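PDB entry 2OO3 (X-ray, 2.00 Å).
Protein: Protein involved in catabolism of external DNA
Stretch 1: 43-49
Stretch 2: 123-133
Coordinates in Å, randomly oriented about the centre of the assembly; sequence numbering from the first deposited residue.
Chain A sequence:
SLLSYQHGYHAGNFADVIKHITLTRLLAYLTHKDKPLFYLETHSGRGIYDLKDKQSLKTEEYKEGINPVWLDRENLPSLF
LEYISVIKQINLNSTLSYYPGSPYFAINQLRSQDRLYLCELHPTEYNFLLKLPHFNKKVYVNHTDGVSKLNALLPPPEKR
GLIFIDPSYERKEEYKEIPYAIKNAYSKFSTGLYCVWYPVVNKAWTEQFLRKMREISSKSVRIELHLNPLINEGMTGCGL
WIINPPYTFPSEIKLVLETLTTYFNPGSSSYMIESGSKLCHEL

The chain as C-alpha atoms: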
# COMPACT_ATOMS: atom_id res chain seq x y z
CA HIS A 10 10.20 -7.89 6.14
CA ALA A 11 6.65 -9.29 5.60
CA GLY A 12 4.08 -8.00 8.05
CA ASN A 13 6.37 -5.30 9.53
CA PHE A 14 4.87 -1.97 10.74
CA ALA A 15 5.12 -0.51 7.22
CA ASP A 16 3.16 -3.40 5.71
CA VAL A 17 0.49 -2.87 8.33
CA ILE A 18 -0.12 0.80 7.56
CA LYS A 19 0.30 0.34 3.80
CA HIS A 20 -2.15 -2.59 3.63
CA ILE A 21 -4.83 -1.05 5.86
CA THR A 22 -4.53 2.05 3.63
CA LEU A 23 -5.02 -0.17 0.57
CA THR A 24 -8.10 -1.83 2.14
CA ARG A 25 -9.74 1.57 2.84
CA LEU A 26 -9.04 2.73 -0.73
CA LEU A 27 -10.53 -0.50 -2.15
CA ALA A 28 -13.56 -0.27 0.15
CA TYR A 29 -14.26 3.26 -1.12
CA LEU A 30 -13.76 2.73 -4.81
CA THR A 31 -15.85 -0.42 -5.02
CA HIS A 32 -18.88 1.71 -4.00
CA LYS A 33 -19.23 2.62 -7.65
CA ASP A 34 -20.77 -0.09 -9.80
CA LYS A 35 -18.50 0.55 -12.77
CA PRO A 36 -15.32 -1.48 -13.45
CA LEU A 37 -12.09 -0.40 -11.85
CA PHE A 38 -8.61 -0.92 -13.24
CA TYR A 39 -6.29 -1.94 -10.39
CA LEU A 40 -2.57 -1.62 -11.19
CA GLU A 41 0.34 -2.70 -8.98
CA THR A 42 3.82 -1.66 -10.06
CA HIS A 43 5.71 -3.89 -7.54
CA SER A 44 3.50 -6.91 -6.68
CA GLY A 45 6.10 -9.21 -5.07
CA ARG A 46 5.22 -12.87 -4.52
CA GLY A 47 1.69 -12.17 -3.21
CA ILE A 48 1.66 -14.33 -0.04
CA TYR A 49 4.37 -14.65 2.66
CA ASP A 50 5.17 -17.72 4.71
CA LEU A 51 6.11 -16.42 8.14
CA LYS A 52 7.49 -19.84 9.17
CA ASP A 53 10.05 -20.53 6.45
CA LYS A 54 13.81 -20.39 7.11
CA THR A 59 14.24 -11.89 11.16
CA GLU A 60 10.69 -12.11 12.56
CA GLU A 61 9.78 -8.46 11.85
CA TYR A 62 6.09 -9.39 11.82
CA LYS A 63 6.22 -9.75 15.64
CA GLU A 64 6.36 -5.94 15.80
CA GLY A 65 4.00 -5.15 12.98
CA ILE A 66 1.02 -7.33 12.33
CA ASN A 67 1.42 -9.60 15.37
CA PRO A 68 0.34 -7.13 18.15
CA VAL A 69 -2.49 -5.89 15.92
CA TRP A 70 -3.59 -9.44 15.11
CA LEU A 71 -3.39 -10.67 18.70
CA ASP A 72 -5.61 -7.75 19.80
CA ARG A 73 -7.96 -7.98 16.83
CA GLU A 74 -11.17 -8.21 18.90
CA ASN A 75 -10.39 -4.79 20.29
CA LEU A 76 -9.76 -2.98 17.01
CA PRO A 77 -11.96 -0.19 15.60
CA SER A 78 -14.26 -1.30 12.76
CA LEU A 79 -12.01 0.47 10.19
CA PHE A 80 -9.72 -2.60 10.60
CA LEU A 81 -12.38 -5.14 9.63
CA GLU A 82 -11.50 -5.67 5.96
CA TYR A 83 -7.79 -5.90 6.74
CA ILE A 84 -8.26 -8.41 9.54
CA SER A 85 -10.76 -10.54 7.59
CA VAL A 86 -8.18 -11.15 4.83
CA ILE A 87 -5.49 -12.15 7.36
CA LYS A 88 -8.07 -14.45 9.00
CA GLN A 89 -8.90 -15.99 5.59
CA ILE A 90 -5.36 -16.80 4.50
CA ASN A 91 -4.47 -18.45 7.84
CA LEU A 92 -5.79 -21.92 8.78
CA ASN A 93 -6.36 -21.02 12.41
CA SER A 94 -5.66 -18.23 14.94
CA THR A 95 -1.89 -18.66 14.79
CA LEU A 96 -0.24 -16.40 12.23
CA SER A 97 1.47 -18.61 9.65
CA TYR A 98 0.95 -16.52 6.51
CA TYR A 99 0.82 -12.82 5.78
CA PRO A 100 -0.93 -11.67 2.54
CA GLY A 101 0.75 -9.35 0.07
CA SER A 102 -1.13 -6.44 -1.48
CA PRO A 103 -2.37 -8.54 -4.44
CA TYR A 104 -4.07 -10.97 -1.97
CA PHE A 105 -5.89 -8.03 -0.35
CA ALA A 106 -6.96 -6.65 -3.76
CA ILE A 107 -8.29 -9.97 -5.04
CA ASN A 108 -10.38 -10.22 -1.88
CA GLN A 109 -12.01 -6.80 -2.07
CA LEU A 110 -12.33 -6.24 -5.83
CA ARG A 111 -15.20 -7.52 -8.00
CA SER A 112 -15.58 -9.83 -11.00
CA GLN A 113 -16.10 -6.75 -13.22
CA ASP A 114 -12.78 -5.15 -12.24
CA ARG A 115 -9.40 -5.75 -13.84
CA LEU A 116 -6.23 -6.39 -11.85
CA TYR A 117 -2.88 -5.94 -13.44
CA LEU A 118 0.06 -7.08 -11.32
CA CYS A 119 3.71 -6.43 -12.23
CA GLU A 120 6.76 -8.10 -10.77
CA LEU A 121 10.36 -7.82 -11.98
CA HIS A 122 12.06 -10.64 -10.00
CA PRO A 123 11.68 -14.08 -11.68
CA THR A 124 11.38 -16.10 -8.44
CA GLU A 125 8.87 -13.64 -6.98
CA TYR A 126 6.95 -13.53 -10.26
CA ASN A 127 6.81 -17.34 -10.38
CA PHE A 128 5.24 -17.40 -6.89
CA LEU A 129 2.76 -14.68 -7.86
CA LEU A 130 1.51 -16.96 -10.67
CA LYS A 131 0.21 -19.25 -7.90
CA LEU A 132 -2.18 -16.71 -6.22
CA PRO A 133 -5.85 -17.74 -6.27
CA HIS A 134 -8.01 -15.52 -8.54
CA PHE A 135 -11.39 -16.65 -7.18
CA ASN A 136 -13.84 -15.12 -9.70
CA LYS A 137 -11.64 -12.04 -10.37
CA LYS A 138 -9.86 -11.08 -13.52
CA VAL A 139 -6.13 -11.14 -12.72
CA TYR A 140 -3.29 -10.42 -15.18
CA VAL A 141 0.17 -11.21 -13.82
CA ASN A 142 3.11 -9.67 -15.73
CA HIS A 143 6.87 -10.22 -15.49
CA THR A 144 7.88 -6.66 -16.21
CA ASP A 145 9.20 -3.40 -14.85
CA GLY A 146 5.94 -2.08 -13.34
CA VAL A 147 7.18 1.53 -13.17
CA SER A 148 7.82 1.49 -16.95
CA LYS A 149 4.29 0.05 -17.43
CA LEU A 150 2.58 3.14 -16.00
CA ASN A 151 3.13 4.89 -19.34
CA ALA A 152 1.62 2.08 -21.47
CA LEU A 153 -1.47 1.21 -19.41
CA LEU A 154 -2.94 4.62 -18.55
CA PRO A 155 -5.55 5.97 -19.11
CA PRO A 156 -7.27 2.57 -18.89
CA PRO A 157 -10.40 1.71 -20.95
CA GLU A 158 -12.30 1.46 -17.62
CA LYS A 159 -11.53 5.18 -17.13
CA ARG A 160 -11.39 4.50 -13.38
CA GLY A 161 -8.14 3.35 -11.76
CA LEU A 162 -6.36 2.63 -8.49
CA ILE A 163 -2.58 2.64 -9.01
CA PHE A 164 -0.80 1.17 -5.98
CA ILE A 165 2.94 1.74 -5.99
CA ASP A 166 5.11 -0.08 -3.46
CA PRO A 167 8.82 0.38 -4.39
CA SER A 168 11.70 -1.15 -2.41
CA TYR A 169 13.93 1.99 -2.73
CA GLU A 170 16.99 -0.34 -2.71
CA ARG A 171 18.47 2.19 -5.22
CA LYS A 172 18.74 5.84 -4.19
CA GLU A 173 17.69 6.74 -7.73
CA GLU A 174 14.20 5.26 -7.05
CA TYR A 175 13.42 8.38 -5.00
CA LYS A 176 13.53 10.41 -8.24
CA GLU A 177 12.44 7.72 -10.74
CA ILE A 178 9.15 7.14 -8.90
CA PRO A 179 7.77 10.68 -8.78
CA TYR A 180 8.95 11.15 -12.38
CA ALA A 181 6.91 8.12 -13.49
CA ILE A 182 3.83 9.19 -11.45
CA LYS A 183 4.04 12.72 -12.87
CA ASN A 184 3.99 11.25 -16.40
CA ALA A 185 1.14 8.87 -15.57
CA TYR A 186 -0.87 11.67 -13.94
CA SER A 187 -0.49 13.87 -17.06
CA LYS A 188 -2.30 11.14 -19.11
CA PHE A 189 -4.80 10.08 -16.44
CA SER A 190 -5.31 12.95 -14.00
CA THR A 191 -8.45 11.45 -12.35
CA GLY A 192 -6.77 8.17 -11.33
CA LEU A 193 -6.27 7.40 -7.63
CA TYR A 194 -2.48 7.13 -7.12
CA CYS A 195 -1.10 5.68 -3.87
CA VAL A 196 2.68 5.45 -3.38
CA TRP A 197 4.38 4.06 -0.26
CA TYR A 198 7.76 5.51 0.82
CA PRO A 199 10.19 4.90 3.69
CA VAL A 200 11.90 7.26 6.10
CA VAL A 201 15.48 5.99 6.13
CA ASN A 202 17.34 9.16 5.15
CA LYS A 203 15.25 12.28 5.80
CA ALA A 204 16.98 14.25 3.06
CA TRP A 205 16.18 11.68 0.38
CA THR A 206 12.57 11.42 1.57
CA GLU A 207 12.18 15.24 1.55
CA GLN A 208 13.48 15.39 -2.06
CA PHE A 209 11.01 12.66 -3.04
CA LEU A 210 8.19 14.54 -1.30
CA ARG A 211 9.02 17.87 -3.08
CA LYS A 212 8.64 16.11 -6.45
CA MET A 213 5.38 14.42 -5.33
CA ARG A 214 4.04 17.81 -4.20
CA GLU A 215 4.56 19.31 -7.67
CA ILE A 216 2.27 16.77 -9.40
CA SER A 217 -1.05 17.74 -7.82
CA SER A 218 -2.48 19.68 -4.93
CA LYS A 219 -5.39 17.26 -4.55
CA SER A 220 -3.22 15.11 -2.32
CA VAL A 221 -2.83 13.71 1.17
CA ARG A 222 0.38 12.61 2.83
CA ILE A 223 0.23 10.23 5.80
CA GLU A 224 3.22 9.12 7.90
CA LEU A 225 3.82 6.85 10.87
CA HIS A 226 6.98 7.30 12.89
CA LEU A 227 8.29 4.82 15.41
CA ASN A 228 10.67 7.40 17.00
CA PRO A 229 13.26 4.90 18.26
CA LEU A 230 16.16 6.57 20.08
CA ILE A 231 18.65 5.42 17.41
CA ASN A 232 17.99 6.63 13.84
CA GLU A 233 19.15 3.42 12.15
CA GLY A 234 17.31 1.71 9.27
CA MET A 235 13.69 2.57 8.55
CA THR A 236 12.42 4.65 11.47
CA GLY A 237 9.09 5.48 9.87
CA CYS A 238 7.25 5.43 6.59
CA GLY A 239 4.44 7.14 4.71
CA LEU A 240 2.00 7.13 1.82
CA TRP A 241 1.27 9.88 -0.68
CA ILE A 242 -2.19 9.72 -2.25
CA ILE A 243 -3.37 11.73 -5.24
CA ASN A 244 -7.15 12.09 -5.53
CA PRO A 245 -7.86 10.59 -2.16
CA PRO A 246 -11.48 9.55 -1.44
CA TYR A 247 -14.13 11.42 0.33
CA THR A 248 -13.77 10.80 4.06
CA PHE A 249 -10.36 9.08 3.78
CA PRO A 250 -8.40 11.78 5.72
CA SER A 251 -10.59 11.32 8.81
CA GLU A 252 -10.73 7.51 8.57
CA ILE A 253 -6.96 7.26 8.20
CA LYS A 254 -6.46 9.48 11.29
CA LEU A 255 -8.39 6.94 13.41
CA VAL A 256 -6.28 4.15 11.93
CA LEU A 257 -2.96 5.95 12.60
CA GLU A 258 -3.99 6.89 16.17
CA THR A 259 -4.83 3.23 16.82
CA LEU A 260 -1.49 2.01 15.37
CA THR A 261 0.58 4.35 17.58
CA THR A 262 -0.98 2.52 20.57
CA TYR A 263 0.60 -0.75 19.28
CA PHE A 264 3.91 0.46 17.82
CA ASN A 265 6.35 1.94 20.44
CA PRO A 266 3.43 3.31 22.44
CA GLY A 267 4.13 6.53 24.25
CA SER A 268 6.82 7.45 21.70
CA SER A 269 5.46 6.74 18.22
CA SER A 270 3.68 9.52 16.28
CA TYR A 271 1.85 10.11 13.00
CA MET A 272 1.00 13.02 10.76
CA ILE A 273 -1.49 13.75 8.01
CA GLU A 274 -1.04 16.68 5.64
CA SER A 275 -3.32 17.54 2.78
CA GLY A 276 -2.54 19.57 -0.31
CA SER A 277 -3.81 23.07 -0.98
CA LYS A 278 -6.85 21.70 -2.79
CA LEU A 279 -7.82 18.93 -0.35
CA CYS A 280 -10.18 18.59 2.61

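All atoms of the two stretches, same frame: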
# COMPACT_ATOMS: atom_id res chain seq x y z
N HIS A 43 4.72 -3.03 -8.20
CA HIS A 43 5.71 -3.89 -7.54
C HIS A 43 4.92 -4.93 -6.72
O HIS A 43 4.76 -4.77 -5.48
CB HIS A 43 6.59 -3.10 -6.55
CG HIS A 43 7.41 -1.99 -7.15
ND1 HIS A 43 6.87 -0.77 -7.49
CD2 HIS A 43 8.74 -1.90 -7.40
CE1 HIS A 43 7.84 0.02 -7.95
NE2 HIS A 43 8.98 -0.65 -7.92
N SER A 44 4.40 -5.98 -7.36
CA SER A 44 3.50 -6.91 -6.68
C SER A 44 4.13 -7.92 -5.71
O SER A 44 3.43 -8.47 -4.85
CB SER A 44 2.64 -7.66 -7.70
OG SER A 44 1.98 -6.72 -8.51
N GLY A 45 5.42 -8.21 -5.88
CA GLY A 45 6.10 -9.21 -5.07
C GLY A 45 5.54 -10.61 -5.29
O GLY A 45 5.00 -10.91 -6.35
N ARG A 46 5.65 -11.49 -4.31
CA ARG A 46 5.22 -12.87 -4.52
C ARG A 46 3.77 -13.10 -4.11
O ARG A 46 3.21 -14.15 -4.40
CB ARG A 46 6.16 -13.84 -3.81
CG ARG A 46 6.19 -13.66 -2.33
CD ARG A 46 7.03 -14.73 -1.64
NE ARG A 46 8.42 -14.76 -2.11
CZ ARG A 46 9.26 -15.77 -1.88
NH1 ARG A 46 8.85 -16.84 -1.18
NH2 ARG A 46 10.50 -15.72 -2.35
N GLY A 47 3.15 -12.12 -3.45
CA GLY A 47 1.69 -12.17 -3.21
C GLY A 47 1.23 -12.74 -1.86
O GLY A 47 0.23 -12.32 -1.34
N ILE A 48 1.92 -13.75 -1.36
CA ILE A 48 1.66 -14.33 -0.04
C ILE A 48 3.03 -14.63 0.60
O ILE A 48 4.01 -14.91 -0.11
CB ILE A 48 0.76 -15.63 -0.07
CG1 ILE A 48 1.47 -16.81 -0.76
CG2 ILE A 48 -0.59 -15.35 -0.78
CD1 ILE A 48 0.62 -18.14 -0.88
N TYR A 49 3.10 -14.55 1.92
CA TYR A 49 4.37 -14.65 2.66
C TYR A 49 4.23 -15.67 3.77
O TYR A 49 3.33 -15.55 4.63
CB TYR A 49 4.79 -13.26 3.21
CG TYR A 49 4.98 -12.32 2.04
CD1 TYR A 49 6.22 -12.24 1.39
CD2 TYR A 49 3.92 -11.60 1.52
CE1 TYR A 49 6.41 -11.44 0.29
CE2 TYR A 49 4.09 -10.78 0.40
CZ TYR A 49 5.35 -10.72 -0.21
OH TYR A 49 5.54 -9.95 -1.32
N PRO A 123 12.22 -12.82 -11.15
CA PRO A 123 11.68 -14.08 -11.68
C PRO A 123 11.19 -15.08 -10.64
O PRO A 123 10.19 -15.75 -10.89
CB PRO A 123 12.84 -14.64 -12.51
CG PRO A 123 14.05 -13.98 -11.99
CD PRO A 123 13.63 -12.63 -11.55
N THR A 124 11.87 -15.21 -9.50
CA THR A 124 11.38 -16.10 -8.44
C THR A 124 10.08 -15.58 -7.85
O THR A 124 9.13 -16.36 -7.65
CB THR A 124 12.42 -16.29 -7.31
OG1 THR A 124 13.63 -16.82 -7.88
CG2 THR A 124 11.90 -17.28 -6.26
N GLU A 125 10.05 -14.28 -7.55
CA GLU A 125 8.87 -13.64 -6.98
C GLU A 125 7.69 -13.74 -7.96
O GLU A 125 6.57 -14.12 -7.58
CB GLU A 125 9.15 -12.18 -6.65
CG GLU A 125 10.29 -12.00 -5.63
CD GLU A 125 10.15 -12.97 -4.46
OE1 GLU A 125 9.26 -12.76 -3.62
OE2 GLU A 125 10.90 -13.98 -4.43
N TYR A 126 7.95 -13.41 -9.22
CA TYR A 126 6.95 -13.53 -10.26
C TYR A 126 6.39 -14.95 -10.35
O TYR A 126 5.17 -15.14 -10.46
CB TYR A 126 7.52 -13.07 -11.60
CG TYR A 126 6.69 -13.53 -12.79
CD1 TYR A 126 5.54 -12.82 -13.18
CD2 TYR A 126 7.07 -14.65 -13.52
CE1 TYR A 126 4.77 -13.26 -14.30
CE2 TYR A 126 6.33 -15.08 -14.60
CZ TYR A 126 5.18 -14.37 -14.99
OH TYR A 126 4.46 -14.84 -16.06
N ASN A 127 7.27 -15.96 -10.29
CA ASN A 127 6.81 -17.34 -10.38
C ASN A 127 5.90 -17.72 -9.22
O ASN A 127 4.97 -18.51 -9.42
CB ASN A 127 7.97 -18.35 -10.51
CG ASN A 127 8.62 -18.34 -11.91
OD1 ASN A 127 9.85 -18.31 -12.00
ND2 ASN A 127 7.82 -18.37 -12.97
N PHE A 128 6.13 -17.16 -8.03
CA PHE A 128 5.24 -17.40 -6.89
C PHE A 128 3.93 -16.68 -7.06
O PHE A 128 2.90 -17.18 -6.70
CB PHE A 128 5.87 -16.95 -5.57
CG PHE A 128 6.81 -17.94 -4.96
CD1 PHE A 128 6.32 -19.10 -4.35
CD2 PHE A 128 8.18 -17.69 -4.93
CE1 PHE A 128 7.21 -20.02 -3.77
CE2 PHE A 128 9.08 -18.59 -4.34
CZ PHE A 128 8.59 -19.76 -3.77
N LEU A 129 3.98 -15.48 -7.61
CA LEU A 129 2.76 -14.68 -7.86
C LEU A 129 1.79 -15.36 -8.85
O LEU A 129 0.57 -15.18 -8.78
CB LEU A 129 3.18 -13.31 -8.41
CG LEU A 129 2.11 -12.21 -8.51
CD1 LEU A 129 1.55 -11.87 -7.13
CD2 LEU A 129 2.78 -11.02 -9.14
N LEU A 130 2.34 -16.17 -9.75
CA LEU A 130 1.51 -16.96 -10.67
C LEU A 130 0.64 -17.98 -9.95
O LEU A 130 -0.29 -18.52 -10.56
CB LEU A 130 2.38 -17.70 -11.72
CG LEU A 130 3.10 -16.82 -12.73
CD1 LEU A 130 4.07 -17.66 -13.59
CD2 LEU A 130 2.09 -16.05 -13.62
N LYS A 131 0.95 -18.27 -8.69
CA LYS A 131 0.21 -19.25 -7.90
C LYS A 131 -0.93 -18.66 -7.02
O LYS A 131 -1.63 -19.38 -6.35
CB LYS A 131 1.19 -19.99 -6.99
CG LYS A 131 2.36 -20.72 -7.74
CD LYS A 131 1.76 -21.83 -8.57
CE LYS A 131 2.69 -23.06 -8.79
NZ LYS A 131 1.92 -24.14 -9.58
N LEU A 132 -1.07 -17.34 -6.99
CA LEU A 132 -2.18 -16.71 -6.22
C LEU A 132 -3.54 -17.13 -6.73
O LEU A 132 -3.73 -17.15 -7.96
CB LEU A 132 -2.09 -15.20 -6.31
CG LEU A 132 -1.08 -14.53 -5.35
CD1 LEU A 132 -1.88 -13.78 -4.32
CD2 LEU A 132 0.00 -15.49 -4.70
N PRO A 133 -4.49 -17.45 -5.80
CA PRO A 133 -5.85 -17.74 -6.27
C PRO A 133 -6.47 -16.47 -6.90
O PRO A 133 -6.16 -15.34 -6.45
CB PRO A 133 -6.62 -18.11 -4.97
CG PRO A 133 -5.84 -17.48 -3.85
CD PRO A 133 -4.38 -17.53 -4.33
O HOH W 1 8.22 -10.41 -2.93

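A loop can pack closely against a helix when one long side chain supplies the polar and flat contacts while a glycine beside it, Gly47, leaves space where a CB would collide with the other stretch. The meeting of residues 43-49 with residues 123-133, a helix and the turn after it, is a compact example.

His43 stays out of reach. Contact begins at Ser44, whose CB lies 3.7 Å from CD2 of Leu129. Gly45 follows with a positive phi, a conformation that favours glycine; a CB here would also run into the OH of Tyr49. Its carbonyl O sits 3.6 Å from Leu129 CD2 and is buried without a polar partner.

Arg46 is the centre of the contact. NE donates to Glu125 OE1 at 2.6 Å, almost linearly, and NH2 donates to Glu125 OE2 at 2.7 Å, so the salt bridge is bidentate, with OE1 near the guanidinium plane. This edge-on arrangement leaves the faces free, and Phe128 covers one of them: the planes are 23° apart, and Arg46 CZ lies 4.2 Å from the centroid of the Phe128 ring in an off-centre cation-pi contact. Water 1 extends the polar network: its O lies 2.7 Å from Glu125 OE1, to which it donates, and 3.2 Å from Tyr49 OH, to which it is also hydrogen bonded. The backbone joins in through CA-H...O contacts in both directions, from Arg46 CA to Glu125 O (3.6 Å) and from Leu129 CA to Arg46 O (3.5 Å).

Gly47 shows why a side chain can be unwelcome. A CB would point toward the helix stretch and clash with Leu132 CD2, besides being jammed against the preceding carbonyl; its actual CA rests 3.9 Å from Leu129 CD1. Ile48 closes the apolar side, CG2 to Leu132 CD2 at 4.0 Å, at the last residue of the type I turn from Leu129. Tyr49 makes no direct contact, reaching Glu125 through the water.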